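Local structure of actinorhodin polyketide putative beta-ketoacyl synthase 2 (1TQY) at residues R221-D227 / G367-P372; A288-T294 / A405-R409; V299-D305 / T391-R397; D313-A317 / E374-D378. The protein is the chain length factor that pairs with the actinorhodin ketosynthase in a heterodimer, probably helping to set polyketide length during antibiotic biosynthesis in Streptomyces coelicolor. One frame throughout, in Å; residues are numbered along the deposited sequence.

Contact 1: R221-D227 / G367-P372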
loop_
_atom_site.group_PDB
_atom_site.type_symbol
_atom_site.label_atom_id
_atom_site.label_comp_id
_atom_site.label_asym_id
_atom_site.label_seq_id
_atom_site.Cartn_x
_atom_site.Cartn_y
_atom_site.Cartn_z
ATOM N N ARG B 221 -25.908 -20.423 -7.453
ATOM C CA ARG B 221 -25.801 -20.909 -6.081
ATOM C C ARG B 221 -24.387 -21.266 -5.656
ATOM O O ARG B 221 -24.138 -22.362 -5.156
ATOM C CB ARG B 221 -26.706 -22.133 -5.901
ATOM C CG ARG B 221 -28.191 -21.870 -6.078
ATOM C CD ARG B 221 -28.946 -22.341 -4.848
ATOM N NE ARG B 221 -29.094 -21.282 -3.870
ATOM C CZ ARG B 221 -29.379 -21.468 -2.584
ATOM N NH1 ARG B 221 -29.544 -22.692 -2.096
ATOM N NH2 ARG B 221 -29.507 -20.413 -1.787
ATOM N N ALA B 222 -23.465 -20.331 -5.830
ATOM C CA ALA B 222 -22.078 -20.577 -5.465
ATOM C C ALA B 222 -21.584 -19.608 -4.401
ATOM O O ALA B 222 -20.804 -19.972 -3.519
ATOM C CB ALA B 222 -21.193 -20.489 -6.706
ATOM N N TYR B 223 -22.032 -18.366 -4.495
ATOM C CA TYR B 223 -21.625 -17.355 -3.537
ATOM C C TYR B 223 -22.872 -16.981 -2.763
ATOM O O TYR B 223 -23.678 -16.165 -3.202
ATOM C CB TYR B 223 -21.023 -16.157 -4.279
ATOM C CG TYR B 223 -20.499 -15.056 -3.391
ATOM C CD1 TYR B 223 -20.063 -15.314 -2.088
ATOM C CD2 TYR B 223 -20.415 -13.751 -3.868
ATOM C CE1 TYR B 223 -19.560 -14.293 -1.287
ATOM C CE2 TYR B 223 -19.914 -12.731 -3.079
ATOM C CZ TYR B 223 -19.487 -13.006 -1.789
ATOM O OH TYR B 223 -18.984 -11.989 -1.013
ATOM N N LEU B 224 -23.014 -17.597 -1.593
ATOM C CA LEU B 224 -24.192 -17.407 -0.764
ATOM C C LEU B 224 -23.900 -16.931 0.655
ATOM O O LEU B 224 -24.078 -17.672 1.616
ATOM C CB LEU B 224 -24.967 -18.731 -0.730
ATOM C CG LEU B 224 -25.311 -19.324 -2.106
ATOM C CD1 LEU B 224 -25.911 -20.718 -1.941
ATOM C CD2 LEU B 224 -26.283 -18.406 -2.824
ATOM N N PRO B 225 -23.452 -15.679 0.806
ATOM C CA PRO B 225 -23.166 -15.190 2.160
ATOM C C PRO B 225 -24.403 -15.172 3.066
ATOM O O PRO B 225 -25.465 -14.690 2.676
ATOM C CB PRO B 225 -22.600 -13.788 1.908
ATOM C CG PRO B 225 -23.308 -13.356 0.656
ATOM C CD PRO B 225 -23.226 -14.621 -0.194
ATOM N N PHE B 226 -24.245 -15.719 4.267
ATOM C CA PHE B 226 -25.308 -15.790 5.271
ATOM C C PHE B 226 -26.356 -16.875 5.003
ATOM O O PHE B 226 -27.314 -17.015 5.763
ATOM C CB PHE B 226 -25.995 -14.422 5.444
ATOM C CG PHE B 226 -25.068 -13.332 5.935
ATOM C CD1 PHE B 226 -24.871 -12.178 5.189
ATOM C CD2 PHE B 226 -24.360 -13.484 7.124
ATOM C CE1 PHE B 226 -23.990 -11.182 5.623
ATOM C CE2 PHE B 226 -23.476 -12.498 7.568
ATOM C CZ PHE B 226 -23.286 -11.351 6.813
ATOM N N ASP B 227 -26.175 -17.646 3.933
ATOM C CA ASP B 227 -27.101 -18.738 3.620
ATOM C C ASP B 227 -26.586 -20.009 4.287
ATOM O O ASP B 227 -25.369 -20.209 4.397
ATOM C CB ASP B 227 -27.170 -18.965 2.111
ATOM C CG ASP B 227 -28.249 -19.949 1.721
ATOM O OD1 ASP B 227 -29.323 -19.517 1.245
ATOM O OD2 ASP B 227 -28.029 -21.163 1.897
ATOM N N GLY B 367 -29.318 -14.840 -4.810
ATOM C CA GLY B 367 -28.933 -16.206 -4.476
ATOM C C GLY B 367 -29.381 -16.811 -3.157
ATOM O O GLY B 367 -29.985 -17.887 -3.136
ATOM N N VAL B 368 -29.051 -16.133 -2.063
ATOM C CA VAL B 368 -29.408 -16.579 -0.722
ATOM C C VAL B 368 -30.905 -16.850 -0.640
ATOM O O VAL B 368 -31.706 -16.035 -1.098
ATOM C CB VAL B 368 -29.036 -15.496 0.317
ATOM C CG1 VAL B 368 -29.296 -15.998 1.740
ATOM C CG2 VAL B 368 -27.581 -15.103 0.138
ATOM N N THR B 369 -31.277 -17.994 -0.070
ATOM C CA THR B 369 -32.683 -18.356 0.076
ATOM C C THR B 369 -33.030 -18.716 1.516
ATOM O O THR B 369 -34.171 -18.540 1.932
ATOM C CB THR B 369 -33.062 -19.548 -0.820
ATOM O OG1 THR B 369 -32.245 -20.674 -0.477
ATOM C CG2 THR B 369 -32.851 -19.200 -2.289
ATOM N N SER B 370 -32.074 -19.239 2.283
ATOM C CA SER B 370 -32.374 -19.562 3.683
ATOM C C SER B 370 -31.276 -19.142 4.648
ATOM O O SER B 370 -30.180 -19.701 4.669
ATOM C CB SER B 370 -32.707 -21.055 3.869
ATOM O OG SER B 370 -31.596 -21.898 3.644
ATOM N N VAL B 371 -31.596 -18.136 5.448
ATOM C CA VAL B 371 -30.666 -17.607 6.425
ATOM C C VAL B 371 -30.903 -18.264 7.788
ATOM O O VAL B 371 -32.012 -18.221 8.321
ATOM C CB VAL B 371 -30.834 -16.073 6.558
ATOM C CG1 VAL B 371 -29.924 -15.526 7.643
ATOM C CG2 VAL B 371 -30.525 -15.410 5.218
ATOM N N PRO B 372 -29.864 -18.905 8.350
ATOM C CA PRO B 372 -29.939 -19.574 9.652
ATOM C C PRO B 372 -30.376 -18.607 10.747
ATOM O O PRO B 372 -29.863 -17.485 10.837
ATOM C CB PRO B 372 -28.512 -20.050 9.882
ATOM C CG PRO B 372 -27.996 -20.274 8.506
ATOM C CD PRO B 372 -28.555 -19.120 7.715
HETATM O O HOH W 1 -30.206 -22.053 0.631
#

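Contact 2: A288-T294 / A405-R409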
loop_
_atom_site.group_PDB
_atom_site.type_symbol
_atom_site.label_atom_id
_atom_site.label_comp_id
_atom_site.label_asym_id
_atom_site.label_seq_id
_atom_site.Cartn_x
_atom_site.Cartn_y
_atom_site.Cartn_z
ATOM N N ALA B 288 -16.347 3.873 13.653
ATOM C CA ALA B 288 -16.827 4.588 12.481
ATOM C C ALA B 288 -18.066 5.422 12.812
ATOM O O ALA B 288 -18.202 6.547 12.333
ATOM C CB ALA B 288 -17.134 3.600 11.341
ATOM N N LEU B 289 -18.974 4.879 13.618
ATOM C CA LEU B 289 -20.187 5.616 13.985
ATOM C C LEU B 289 -19.870 6.857 14.810
ATOM O O LEU B 289 -20.524 7.887 14.653
ATOM C CB LEU B 289 -21.145 4.714 14.763
ATOM C CG LEU B 289 -21.874 3.644 13.954
ATOM C CD1 LEU B 289 -22.743 2.815 14.891
ATOM C CD2 LEU B 289 -22.731 4.300 12.876
ATOM N N ASN B 290 -18.871 6.754 15.686
ATOM C CA ASN B 290 -18.462 7.881 16.530
ATOM C C ASN B 290 -17.844 8.999 15.709
ATOM O O ASN B 290 -18.086 10.183 15.952
ATOM C CB ASN B 290 -17.421 7.447 17.561
ATOM C CG ASN B 290 -18.028 6.734 18.736
ATOM O OD1 ASN B 290 -18.979 7.225 19.350
ATOM N ND2 ASN B 290 -17.473 5.572 19.074
ATOM N N ASP B 291 -17.010 8.600 14.761
ATOM C CA ASP B 291 -16.334 9.532 13.882
ATOM C C ASP B 291 -17.409 10.329 13.146
ATOM O O ASP B 291 -17.279 11.534 12.951
ATOM C CB ASP B 291 -15.451 8.738 12.914
ATOM C CG ASP B 291 -14.619 9.619 12.009
ATOM O OD1 ASP B 291 -14.306 10.761 12.404
ATOM O OD2 ASP B 291 -14.261 9.151 10.907
ATOM N N ALA B 292 -18.487 9.647 12.782
ATOM C CA ALA B 292 -19.593 10.258 12.058
ATOM C C ALA B 292 -20.544 11.020 12.973
ATOM O O ALA B 292 -21.387 11.773 12.495
ATOM C CB ALA B 292 -20.358 9.188 11.306
ATOM N N GLY B 293 -20.407 10.829 14.282
ATOM C CA GLY B 293 -21.287 11.509 15.215
ATOM C C GLY B 293 -22.704 10.972 15.111
ATOM O O GLY B 293 -23.676 11.704 15.312
ATOM N N THR B 294 -22.823 9.689 14.781
ATOM C CA THR B 294 -24.123 9.046 14.649
ATOM C C THR B 294 -24.231 7.767 15.475
ATOM O O THR B 294 -23.279 6.995 15.564
ATOM C CB THR B 294 -24.438 8.697 13.179
ATOM O OG1 THR B 294 -25.487 7.718 13.138
ATOM C CG2 THR B 294 -23.215 8.151 12.477
ATOM N N ALA B 405 -14.786 -0.153 8.377
ATOM C CA ALA B 405 -16.166 0.296 8.390
ATOM C C ALA B 405 -16.259 1.733 7.893
ATOM O O ALA B 405 -15.364 2.543 8.134
ATOM C CB ALA B 405 -16.733 0.185 9.792
ATOM N N ALA B 406 -17.351 2.044 7.206
ATOM C CA ALA B 406 -17.549 3.374 6.659
ATOM C C ALA B 406 -19.013 3.758 6.739
ATOM O O ALA B 406 -19.892 2.984 6.360
ATOM C CB ALA B 406 -17.085 3.412 5.216
ATOM N N VAL B 407 -19.281 4.956 7.238
ATOM C CA VAL B 407 -20.660 5.412 7.338
ATOM C C VAL B 407 -20.910 6.513 6.313
ATOM O O VAL B 407 -20.137 7.460 6.206
ATOM C CB VAL B 407 -20.983 5.880 8.782
ATOM C CG1 VAL B 407 -19.772 6.527 9.391
ATOM C CG2 VAL B 407 -22.172 6.836 8.773
ATOM N N LEU B 408 -21.985 6.364 5.547
ATOM C CA LEU B 408 -22.341 7.325 4.503
ATOM C C LEU B 408 -23.683 7.980 4.804
ATOM O O LEU B 408 -24.527 7.400 5.486
ATOM C CB LEU B 408 -22.435 6.609 3.153
ATOM C CG LEU B 408 -21.218 5.796 2.703
ATOM C CD1 LEU B 408 -21.537 5.081 1.422
ATOM C CD2 LEU B 408 -20.025 6.721 2.522
ATOM N N ARG B 409 -23.879 9.190 4.285
ATOM C CA ARG B 409 -25.135 9.907 4.485
ATOM C C ARG B 409 -25.711 10.410 3.174
ATOM O O ARG B 409 -24.976 10.751 2.251
ATOM C CB ARG B 409 -24.947 11.111 5.405
ATOM C CG ARG B 409 -24.659 10.785 6.843
ATOM C CD ARG B 409 -25.348 11.796 7.743
ATOM N NE ARG B 409 -24.928 11.638 9.129
ATOM C CZ ARG B 409 -23.731 11.992 9.585
ATOM N NH1 ARG B 409 -22.839 12.531 8.763
ATOM N NH2 ARG B 409 -23.422 11.794 10.860
#

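Contact 3: V299-D305 / T391-R397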
loop_
_atom_site.group_PDB
_atom_site.type_symbol
_atom_site.label_atom_id
_atom_site.label_comp_id
_atom_site.label_asym_id
_atom_site.label_seq_id
_atom_site.Cartn_x
_atom_site.Cartn_y
_atom_site.Cartn_z
ATOM N N VAL B 299 -28.551 4.342 11.918
ATOM C CA VAL B 299 -28.272 3.542 10.721
ATOM C C VAL B 299 -29.517 2.874 10.151
ATOM O O VAL B 299 -30.244 2.186 10.861
ATOM C CB VAL B 299 -27.213 2.457 10.993
ATOM C CG1 VAL B 299 -26.841 1.745 9.675
ATOM C CG2 VAL B 299 -25.997 3.080 11.602
ATOM N N ASP B 300 -29.730 3.058 8.854
ATOM C CA ASP B 300 -30.888 2.511 8.175
ATOM C C ASP B 300 -30.588 1.247 7.393
ATOM O O ASP B 300 -31.496 0.490 7.068
ATOM C CB ASP B 300 -31.464 3.571 7.239
ATOM C CG ASP B 300 -31.921 4.802 7.981
ATOM O OD1 ASP B 300 -31.703 5.927 7.466
ATOM O OD2 ASP B 300 -32.504 4.642 9.080
ATOM N N VAL B 301 -29.319 1.014 7.085
ATOM C CA VAL B 301 -28.958 -0.172 6.323
ATOM C C VAL B 301 -27.478 -0.498 6.431
ATOM O O VAL B 301 -26.625 0.394 6.410
ATOM C CB VAL B 301 -29.326 -0.006 4.834
ATOM C CG1 VAL B 301 -28.611 1.195 4.251
ATOM C CG2 VAL B 301 -28.970 -1.266 4.061
ATOM N N VAL B 302 -27.186 -1.787 6.541
ATOM C CA VAL B 302 -25.820 -2.256 6.660
ATOM C C VAL B 302 -25.401 -3.109 5.469
ATOM O O VAL B 302 -25.993 -4.164 5.202
ATOM C CB VAL B 302 -25.644 -3.089 7.938
ATOM C CG1 VAL B 302 -24.234 -3.625 8.022
ATOM C CG2 VAL B 302 -25.984 -2.242 9.152
ATOM N N PHE B 303 -24.409 -2.625 4.728
ATOM C CA PHE B 303 -23.869 -3.370 3.600
ATOM C C PHE B 303 -22.756 -4.212 4.188
ATOM O O PHE B 303 -21.633 -3.750 4.356
ATOM C CB PHE B 303 -23.318 -2.424 2.537
ATOM C CG PHE B 303 -24.368 -1.877 1.638
ATOM C CD1 PHE B 303 -25.302 -0.972 2.120
ATOM C CD2 PHE B 303 -24.458 -2.304 0.317
ATOM C CE1 PHE B 303 -26.322 -0.502 1.299
ATOM C CE2 PHE B 303 -25.476 -1.843 -0.513
ATOM C CZ PHE B 303 -26.411 -0.940 -0.023
ATOM N N ALA B 304 -23.096 -5.454 4.512
ATOM C CA ALA B 304 -22.179 -6.406 5.132
ATOM C C ALA B 304 -21.042 -6.881 4.238
ATOM O O ALA B 304 -21.167 -6.904 3.013
ATOM C CB ALA B 304 -22.979 -7.609 5.630
ATOM N N ASP B 305 -19.938 -7.272 4.863
ATOM C CA ASP B 305 -18.793 -7.763 4.119
ATOM C C ASP B 305 -19.226 -8.990 3.299
ATOM O O ASP B 305 -18.803 -9.159 2.153
ATOM C CB ASP B 305 -17.655 -8.105 5.095
ATOM C CG ASP B 305 -16.467 -8.766 4.413
ATOM O OD1 ASP B 305 -15.797 -8.116 3.576
ATOM O OD2 ASP B 305 -16.208 -9.939 4.734
ATOM N N THR B 391 -28.928 6.837 5.938
ATOM C CA THR B 391 -27.596 6.570 6.467
ATOM C C THR B 391 -27.288 5.097 6.273
ATOM O O THR B 391 -28.086 4.233 6.626
ATOM C CB THR B 391 -27.509 6.908 7.964
ATOM O OG1 THR B 391 -27.776 8.303 8.148
ATOM C CG2 THR B 391 -26.124 6.587 8.506
ATOM N N ALA B 392 -26.124 4.813 5.708
ATOM C CA ALA B 392 -25.735 3.442 5.464
ATOM C C ALA B 392 -24.372 3.159 6.062
ATOM O O ALA B 392 -23.516 4.045 6.109
ATOM C CB ALA B 392 -25.702 3.174 3.963
ATOM N N LEU B 393 -24.191 1.934 6.551
ATOM C CA LEU B 393 -22.909 1.496 7.098
ATOM C C LEU B 393 -22.393 0.452 6.105
ATOM O O LEU B 393 -23.138 -0.434 5.685
ATOM C CB LEU B 393 -23.068 0.846 8.487
ATOM C CG LEU B 393 -21.796 0.166 9.029
ATOM C CD1 LEU B 393 -20.787 1.217 9.440
ATOM C CD2 LEU B 393 -22.128 -0.739 10.233
ATOM N N VAL B 394 -21.130 0.583 5.709
ATOM C CA VAL B 394 -20.494 -0.347 4.777
ATOM C C VAL B 394 -19.353 -1.026 5.527
ATOM O O VAL B 394 -18.567 -0.366 6.206
ATOM C CB VAL B 394 -19.938 0.385 3.523
ATOM C CG1 VAL B 394 -19.243 -0.614 2.586
ATOM C CG2 VAL B 394 -21.084 1.072 2.777
ATOM N N LEU B 395 -19.273 -2.346 5.404
ATOM C CA LEU B 395 -18.261 -3.146 6.094
ATOM C C LEU B 395 -17.389 -3.953 5.141
ATOM O O LEU B 395 -17.861 -4.429 4.111
ATOM C CB LEU B 395 -18.956 -4.123 7.040
ATOM C CG LEU B 395 -19.881 -3.479 8.066
ATOM C CD1 LEU B 395 -20.497 -4.542 8.954
ATOM C CD2 LEU B 395 -19.075 -2.488 8.884
ATOM N N ALA B 396 -16.125 -4.134 5.496
ATOM C CA ALA B 396 -15.238 -4.928 4.659
ATOM C C ALA B 396 -14.186 -5.561 5.539
ATOM O O ALA B 396 -13.735 -4.947 6.496
ATOM C CB ALA B 396 -14.563 -4.051 3.607
ATOM N N ARG B 397 -13.821 -6.807 5.257
ATOM C CA ARG B 397 -12.771 -7.431 6.048
ATOM C C ARG B 397 -11.723 -7.944 5.105
ATOM O O ARG B 397 -12.003 -8.244 3.951
ATOM C CB ARG B 397 -13.284 -8.607 6.873
ATOM C CG ARG B 397 -14.401 -8.262 7.809
ATOM C CD ARG B 397 -15.562 -9.190 7.545
ATOM N NE ARG B 397 -15.584 -10.274 8.503
ATOM C CZ ARG B 397 -16.400 -11.321 8.454
ATOM N NH1 ARG B 397 -17.292 -11.466 7.477
ATOM N NH2 ARG B 397 -16.327 -12.213 9.421
#

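Contact 4: D313-A317 / E374-D378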
loop_
_atom_site.group_PDB
_atom_site.type_symbol
_atom_site.label_atom_id
_atom_site.label_comp_id
_atom_site.label_asym_id
_atom_site.label_seq_id
_atom_site.Cartn_x
_atom_site.Cartn_y
_atom_site.Cartn_z
ATOM N N ASP B 313 -19.298 -15.645 8.241
ATOM C CA ASP B 313 -20.627 -15.038 8.170
ATOM C C ASP B 313 -21.148 -14.943 9.598
ATOM O O ASP B 313 -21.696 -13.918 10.013
ATOM C CB ASP B 313 -21.592 -15.888 7.324
ATOM C CG ASP B 313 -21.256 -15.869 5.834
ATOM O OD1 ASP B 313 -20.732 -14.844 5.344
ATOM O OD2 ASP B 313 -21.541 -16.876 5.149
ATOM N N ALA B 314 -20.953 -16.018 10.354
ATOM C CA ALA B 314 -21.406 -16.065 11.733
ATOM C C ALA B 314 -20.719 -14.983 12.547
ATOM O O ALA B 314 -21.361 -14.316 13.365
ATOM C CB ALA B 314 -21.124 -17.438 12.327
ATOM N N ALA B 315 -19.417 -14.802 12.336
ATOM C CA ALA B 315 -18.696 -13.761 13.067
ATOM C C ALA B 315 -19.279 -12.392 12.724
ATOM O O ALA B 315 -19.558 -11.588 13.610
ATOM C CB ALA B 315 -17.198 -13.786 12.719
ATOM N N GLU B 316 -19.459 -12.127 11.434
ATOM C CA GLU B 316 -20.010 -10.843 11.017
ATOM C C GLU B 316 -21.434 -10.581 11.499
ATOM O O GLU B 316 -21.752 -9.468 11.923
ATOM C CB GLU B 316 -19.972 -10.696 9.497
ATOM C CG GLU B 316 -20.668 -9.421 9.032
ATOM C CD GLU B 316 -20.347 -9.045 7.604
ATOM O OE1 GLU B 316 -20.422 -9.926 6.722
ATOM O OE2 GLU B 316 -20.023 -7.858 7.375
ATOM N N ALA B 317 -22.294 -11.594 11.409
ATOM C CA ALA B 317 -23.683 -11.456 11.840
ATOM C C ALA B 317 -23.721 -11.153 13.331
ATOM O O ALA B 317 -24.580 -10.420 13.815
ATOM C CB ALA B 317 -24.440 -12.739 11.555
ATOM N N GLU B 374 -29.594 -18.639 13.579
ATOM C CA GLU B 374 -28.381 -18.375 14.346
ATOM C C GLU B 374 -27.819 -16.980 14.056
ATOM O O GLU B 374 -27.457 -16.245 14.974
ATOM C CB GLU B 374 -27.325 -19.445 14.014
ATOM C CG GLU B 374 -25.988 -19.300 14.743
ATOM C CD GLU B 374 -24.858 -20.088 14.074
ATOM O OE1 GLU B 374 -25.101 -21.232 13.625
ATOM O OE2 GLU B 374 -23.719 -19.565 14.009
ATOM N N TYR B 375 -27.753 -16.608 12.780
ATOM C CA TYR B 375 -27.206 -15.296 12.407
ATOM C C TYR B 375 -28.009 -14.106 12.917
ATOM O O TYR B 375 -27.476 -12.999 13.078
ATOM C CB TYR B 375 -27.047 -15.196 10.883
ATOM C CG TYR B 375 -26.144 -16.262 10.294
ATOM C CD1 TYR B 375 -25.250 -16.969 11.103
ATOM C CD2 TYR B 375 -26.147 -16.534 8.927
ATOM C CE1 TYR B 375 -24.384 -17.917 10.568
ATOM C CE2 TYR B 375 -25.277 -17.481 8.384
ATOM C CZ TYR B 375 -24.399 -18.164 9.220
ATOM O OH TYR B 375 -23.518 -19.080 8.691
ATOM N N GLY B 376 -29.298 -14.331 13.152
ATOM C CA GLY B 376 -30.156 -13.270 13.646
ATOM C C GLY B 376 -30.054 -11.974 12.860
ATOM O O GLY B 376 -29.817 -10.921 13.437
ATOM N N ILE B 377 -30.227 -12.033 11.544
ATOM C CA ILE B 377 -30.140 -10.815 10.755
ATOM C C ILE B 377 -31.353 -10.628 9.857
ATOM O O ILE B 377 -32.013 -11.595 9.477
ATOM C CB ILE B 377 -28.883 -10.793 9.865
ATOM C CG1 ILE B 377 -28.912 -11.965 8.889
ATOM C CG2 ILE B 377 -27.633 -10.847 10.735
ATOM C CD1 ILE B 377 -27.765 -11.944 7.893
ATOM N N ASP B 378 -31.658 -9.377 9.536
ATOM C CA ASP B 378 -32.771 -9.069 8.648
ATOM C C ASP B 378 -32.166 -8.839 7.259
ATOM O O ASP B 378 -31.844 -7.707 6.910
ATOM C CB ASP B 378 -33.496 -7.808 9.142
ATOM C CG ASP B 378 -34.614 -7.363 8.202
ATOM O OD1 ASP B 378 -35.071 -8.177 7.371
ATOM O OD2 ASP B 378 -35.051 -6.201 8.305
HETATM O O HOH W 2 -23.487 -18.614 5.998
#

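Contact 1: R221-D227 / G367-P372
Two irregular loops of the thiolase-like fold meet here, and the first carries a type II beta turn from L224 to D227, closed by D227 N to L224 O at 3.1 Å. The side chain of D227, chi1 t, reaches across so that OD1 accepts from T369 N at 2.8 Å and S370 N at 3.0 Å; its other oxygen, OD2, accepts from the backbone N of R229. R221 bends back over its own loop through off-rotamer chi2 and chi3, which brings NH2 within 2.9 Å of G367 O, a hydrogen bond, and 3.2 Å of D227 OD1, a salt bridge. L224 (m, t) lays CD2 3.5 Å from G367 C; a beta carbon on G367 would clash with that methyl. V368, chi1 t, puts CG2 3.3 Å from P225 O, while F226 turns its ring away to helix 310-324. One water closes the polar side, accepting from R221 NH1 at 2.9 Å and donating to D227 OD2 at 2.7 Å.

Contact 2: A288-T294 / A405-R409
Small side chains let helix 281-292 settle closely on strand 402-410: the axes of 288-292 and 405-409 approach to 7.8 Å, and their directions differ by 37°. Alternate strand residues A405, V407 and R409 point toward the helix, and A288 and A292, one turn apart, point back. The main bump is V407. Its CG1 pushes in between the two alanines, 3.3 Å from A292 CB and 4.4 Å from A288 CB, and also lies 3.3 Å from A288 O. At the start of the contact A288 CB meets A405 CB at 3.8 Å, methyl against methyl. Beyond V407 the helix ends in a Schellman motif with G293 at positive phi, and the chain turns so that T294 CG2 comes 4.1 Å from V407 CG2. R409 stretches along this end, its NH2 giving a 2.6 Å hydrogen bond to A292 O and lying 4.0 Å from T294 CG2. In this layered thiolase fold the helix covers one face of the sheet. Strand 402-410 is paired with strands 260-269 and 391-398; A288 and A292 also touch A266 and A263 of the former, while L408, on the other face, packs against helix 345-359.

Contact 3: V299-D305 / T391-R397
The shortest bonds are F303 N to L393 O at 2.7 Å, then L393 N to V301 O, L395 N to F303 O and R397 N to D305 OD1, each 2.9 Å; the first three form the parallel ladder. The D305 OD2 to R397 NH1 salt bridge is long, 3.3 Å, and its hydrogen bond weak. D305 OD1 also bridges to R340, and R397 NH2 donates to L312 O. At the far end D300 N donates to T391 O at 3.0 Å, while T391 N reaches D300 OD1 at 3.3 Å, an oxygen shared with R390 N. On one face V302 CG1 lies 4.0 Å from L395 CD1 and 4.2 Å from L393 CD2; on the other, F303 CB meets V394 CG2 at 4.2 Å and its ring runs on to helix 345-359. With helices 281-292 and 310-324 covering the L393 and L395 face, this is a parallel strand pair within the layered alpha-beta-alpha-beta-alpha thiolase fold.

Contact 4: D313-A317 / E374-D378
Y375 lays its ring along the flank of helix 310-324, overlapping A314 and A317. Its CE1 lies 3.7 Å from both A314 CA and A314 CB, and its CB is 3.6 Å from A317 CB. With alanines at both positions, the ring comes close to the helix backbone. A317 CB sits in the angle between Y375 and I377, 3.4 Å from Y375 O and 3.8 Å from I377 CG2. Between them G376, at positive phi, turns the chain out of the short 3-10 segment. On the exposed side, E374 OE2 comes 3.8 Å from A314 CB. The polar end of the ring is tied in through a water, which accepts from Y375 OH at 2.7 Å and donates to D313 OD2 at 2.7 Å. D313 is held by G308 N on OD1 and F226 N on OD2. The contact lays the loop leading into strand 378-379 along one side of helix 310-324, while E316, on another side, packs on L395 of strand 391-398 and bonds D305 N.

Along the chain the first segments run in the order of contacts 1 to 4, whereas the second segments come in the order 1, 4, 3, 2. Contact 4 is therefore nested within contact 3 and contact 3 within contact 2, while contact 1 crosses all of them. Contacts 2 and 3, centres 10 Å apart, share a sheet in which strands 391-398 and 402-410 are neighbours. Contact 4 lies 13 Å from contact 3 and 12 Å from contact 1 between centres; E316 of helix 310-324 joins it to D305, and D313 joins it to F226. Contacts 1 and 2 are farthest apart, 28 Å between centres. The four contacts run from the sheet out to partly buried loops.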